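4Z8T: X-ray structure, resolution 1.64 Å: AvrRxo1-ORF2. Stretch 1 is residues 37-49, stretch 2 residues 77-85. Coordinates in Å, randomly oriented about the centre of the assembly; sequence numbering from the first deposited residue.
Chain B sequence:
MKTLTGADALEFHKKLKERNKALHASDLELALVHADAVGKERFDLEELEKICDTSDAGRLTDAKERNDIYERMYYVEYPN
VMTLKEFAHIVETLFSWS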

# COMPACT_ATOMS: atom_id res chain seq x y z
N ALA B 37 -10.40 14.89 16.47
CA ALA B 37 -9.33 14.88 17.45
C ALA B 37 -8.45 16.12 17.40
O ALA B 37 -7.97 16.58 18.44
CB ALA B 37 -8.49 13.63 17.28
N VAL B 38 -8.22 16.66 16.21
CA VAL B 38 -7.30 17.78 16.05
C VAL B 38 -8.02 19.13 15.93
O VAL B 38 -7.39 20.18 15.84
CB VAL B 38 -6.33 17.58 14.86
CG1 VAL B 38 -5.73 16.19 14.90
CG2 VAL B 38 -7.04 17.79 13.53
N GLY B 39 -9.35 19.09 15.94
CA GLY B 39 -10.14 20.31 15.92
C GLY B 39 -10.36 20.92 14.55
O GLY B 39 -10.62 22.12 14.43
N LYS B 40 -10.25 20.09 13.51
CA LYS B 40 -10.46 20.55 12.14
C LYS B 40 -11.88 21.09 11.98
O LYS B 40 -12.83 20.50 12.51
CB LYS B 40 -10.21 19.38 11.18
CG LYS B 40 -10.46 19.65 9.70
CD LYS B 40 -9.79 18.55 8.87
CE LYS B 40 -10.16 18.64 7.41
NZ LYS B 40 -8.97 18.31 6.57
N GLU B 41 -12.03 22.21 11.28
CA GLU B 41 -13.34 22.82 11.07
C GLU B 41 -14.32 21.84 10.42
O GLU B 41 -13.97 21.14 9.47
CB GLU B 41 -13.21 24.10 10.24
CG GLU B 41 -14.52 24.82 9.96
CD GLU B 41 -14.33 26.11 9.20
OE1 GLU B 41 -13.17 26.52 8.99
OE2 GLU B 41 -15.35 26.73 8.80
N ARG B 42 -15.53 21.79 10.94
CA ARG B 42 -16.56 20.91 10.42
C ARG B 42 -16.90 21.26 8.97
O ARG B 42 -17.07 22.44 8.65
CB ARG B 42 -17.82 21.02 11.26
CG ARG B 42 -18.93 20.10 10.81
CD ARG B 42 -19.04 18.91 11.74
NE ARG B 42 -19.38 19.34 13.09
CZ ARG B 42 -19.83 18.53 14.04
NH1 ARG B 42 -20.02 17.24 13.79
NH2 ARG B 42 -20.11 19.01 15.25
N PHE B 43 -17.01 20.26 8.10
CA PHE B 43 -17.28 20.55 6.70
C PHE B 43 -18.68 21.11 6.47
O PHE B 43 -19.68 20.51 6.87
CB PHE B 43 -17.05 19.34 5.79
CG PHE B 43 -17.19 19.66 4.33
CD1 PHE B 43 -16.18 20.33 3.66
CD2 PHE B 43 -18.35 19.34 3.64
CE1 PHE B 43 -16.31 20.65 2.32
CE2 PHE B 43 -18.49 19.66 2.30
CZ PHE B 43 -17.47 20.31 1.65
N ASP B 44 -18.71 22.26 5.80
CA ASP B 44 -19.91 23.05 5.57
C ASP B 44 -19.91 23.45 4.10
O ASP B 44 -19.25 24.42 3.73
CB ASP B 44 -19.87 24.28 6.48
CG ASP B 44 -21.10 25.18 6.34
OD1 ASP B 44 -21.51 25.50 5.20
OD2 ASP B 44 -21.62 25.61 7.39
N LEU B 45 -20.64 22.71 3.26
CA LEU B 45 -20.64 22.96 1.82
C LEU B 45 -21.11 24.37 1.46
O LEU B 45 -20.54 25.03 0.60
CB LEU B 45 -21.50 21.91 1.09
CG LEU B 45 -21.61 22.10 -0.43
CD1 LEU B 45 -20.23 21.99 -1.09
CD2 LEU B 45 -22.60 21.12 -1.06
N GLU B 46 -22.16 24.82 2.15
CA GLU B 46 -22.72 26.14 1.88
C GLU B 46 -21.75 27.27 2.21
O GLU B 46 -21.62 28.22 1.44
CB GLU B 46 -24.04 26.31 2.63
CG GLU B 46 -25.08 25.26 2.28
CD GLU B 46 -26.41 25.47 2.97
OE1 GLU B 46 -26.52 26.42 3.79
OE2 GLU B 46 -27.35 24.69 2.71
N GLU B 47 -21.06 27.17 3.34
CA GLU B 47 -20.03 28.15 3.66
C GLU B 47 -18.91 28.06 2.64
O GLU B 47 -18.33 29.08 2.25
CB GLU B 47 -19.45 27.95 5.06
CG GLU B 47 -18.35 28.96 5.41
CD GLU B 47 -17.48 28.54 6.58
OE1 GLU B 47 -17.90 27.64 7.35
OE2 GLU B 47 -16.38 29.11 6.74
N LEU B 48 -18.60 26.83 2.22
CA LEU B 48 -17.61 26.62 1.17
C LEU B 48 -18.04 27.34 -0.10
O LEU B 48 -17.26 28.09 -0.68
CB LEU B 48 -17.42 25.12 0.89
CG LEU B 48 -16.32 24.79 -0.13
CD1 LEU B 48 -14.98 25.35 0.33
CD2 LEU B 48 -16.22 23.30 -0.38
N GLU B 49 -19.29 27.13 -0.50
CA GLU B 49 -19.81 27.69 -1.75
C GLU B 49 -19.93 29.22 -1.74
O GLU B 49 -20.30 29.82 -2.75
CB GLU B 49 -21.16 27.04 -2.10
CG GLU B 49 -21.01 25.64 -2.68
CD GLU B 49 -22.31 24.88 -2.77
OE1 GLU B 49 -23.31 25.32 -2.16
OE2 GLU B 49 -22.34 23.82 -3.44
N GLU B 77 -8.33 13.74 1.55
CA GLU B 77 -7.17 14.15 0.76
C GLU B 77 -6.35 15.27 1.38
O GLU B 77 -5.17 15.39 1.10
CB GLU B 77 -7.60 14.57 -0.64
CG GLU B 77 -8.11 13.46 -1.50
CD GLU B 77 -8.41 13.96 -2.89
OE1 GLU B 77 -9.56 13.81 -3.35
OE2 GLU B 77 -7.48 14.52 -3.53
N TYR B 78 -6.98 16.09 2.22
CA TYR B 78 -6.26 17.21 2.83
C TYR B 78 -6.42 17.22 4.34
O TYR B 78 -7.01 18.15 4.91
CB TYR B 78 -6.71 18.54 2.20
CG TYR B 78 -6.42 18.58 0.71
CD1 TYR B 78 -5.20 19.04 0.23
CD2 TYR B 78 -7.35 18.11 -0.21
CE1 TYR B 78 -4.92 19.06 -1.12
CE2 TYR B 78 -7.08 18.12 -1.57
CZ TYR B 78 -5.86 18.60 -2.01
OH TYR B 78 -5.58 18.60 -3.36
N PRO B 79 -5.89 16.17 5.00
CA PRO B 79 -6.08 16.01 6.44
C PRO B 79 -5.42 17.11 7.26
O PRO B 79 -5.89 17.37 8.37
CB PRO B 79 -5.41 14.65 6.74
CG PRO B 79 -4.40 14.48 5.66
CD PRO B 79 -5.03 15.11 4.44
N ASN B 80 -4.37 17.73 6.75
CA ASN B 80 -3.66 18.78 7.48
C ASN B 80 -4.26 20.17 7.28
O ASN B 80 -3.83 21.14 7.92
CB ASN B 80 -2.17 18.78 7.13
CG ASN B 80 -1.49 17.46 7.46
OD1 ASN B 80 -1.85 16.77 8.42
ND2 ASN B 80 -0.50 17.09 6.65
N VAL B 81 -5.24 20.27 6.39
CA VAL B 81 -6.00 21.50 6.19
C VAL B 81 -7.06 21.61 7.28
O VAL B 81 -7.90 20.73 7.43
CB VAL B 81 -6.66 21.53 4.80
CG1 VAL B 81 -7.65 22.68 4.69
CG2 VAL B 81 -5.60 21.62 3.71
N MSE B 82 -7.02 22.70 8.05
CA MSE B 82 -7.86 22.82 9.24
C MSE B 82 -9.16 23.59 9.03
O MSE B 82 -10.13 23.44 9.79
CB MSE B 82 -7.06 23.46 10.38
CG MSE B 82 -5.88 22.64 10.85
SE MSE B 82 -6.45 21.00 11.73
CE MSE B 82 -5.72 19.73 10.45
N THR B 83 -9.20 24.41 7.98
CA THR B 83 -10.30 25.35 7.76
C THR B 83 -10.85 25.31 6.34
O THR B 83 -10.13 24.98 5.40
CB THR B 83 -9.85 26.78 8.09
OG1 THR B 83 -8.67 27.10 7.35
CG2 THR B 83 -9.55 26.91 9.57
N LEU B 84 -12.13 25.67 6.19
CA LEU B 84 -12.77 25.72 4.88
C LEU B 84 -12.24 26.87 4.04
O LEU B 84 -12.33 26.85 2.81
CB LEU B 84 -14.29 25.84 5.03
CG LEU B 84 -15.03 24.64 5.61
CD1 LEU B 84 -16.49 24.96 5.79
CD2 LEU B 84 -14.88 23.43 4.72
N LYS B 85 -11.69 27.88 4.71
CA LYS B 85 -11.12 29.04 4.03
C LYS B 85 -9.82 28.63 3.35
O LYS B 85 -9.48 29.10 2.27
CB LYS B 85 -10.86 30.16 5.04
CG LYS B 85 -10.52 31.51 4.42
CD LYS B 85 -9.02 31.78 4.45
CE LYS B 85 -8.74 33.27 4.32
NZ LYS B 85 -9.40 34.04 5.41
O HOH W 1 -9.70 24.51 12.82
O HOH W 2 -12.25 28.85 7.58

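The most unusual feature of this contact is a lysine threaded in extended form into a beta turn. Lys40 has chi1 to chi3 all t, which carries its amine to the type I turn from Tyr78 to Val81. There Lys40 NZ donates a hydrogen bond to Val81 O at 2.8 Å. Lys40 NZ lies even nearer Tyr78 O, at 2.6 Å, but the angle is too poor for a hydrogen bond; Tyr78 O instead accepts the turn's own bond from Val81 N (3.1 Å).

Beyond the turn, the backbones meet directly. Glu41 N donates to Met82 O at 2.7 Å and 163°, and water 1 donates to both Gly39 O (3.0 Å) and Met82 O (3.2 Å). The Glu41 side chain, also extended (chi1 and chi2 t), returns the link: Leu84 N donates to Glu41 OE1 at 3.1 Å and 161°, satisfying an amide in the first turn of a helix.

Leu84 has the largest area covered of any residue in the contact, 159 Å². Leu84 CD2 lies 3.5 Å from Phe43 CD1, while Leu84 CD1 sits 3.5 Å from Asp44 CB. Asp44 caps its own helix, its OD1 accepting from Glu47 N at 2.5 Å. At the other end, selenomethionine Met82 brings SE within 3.7 Å of Val38 CG2.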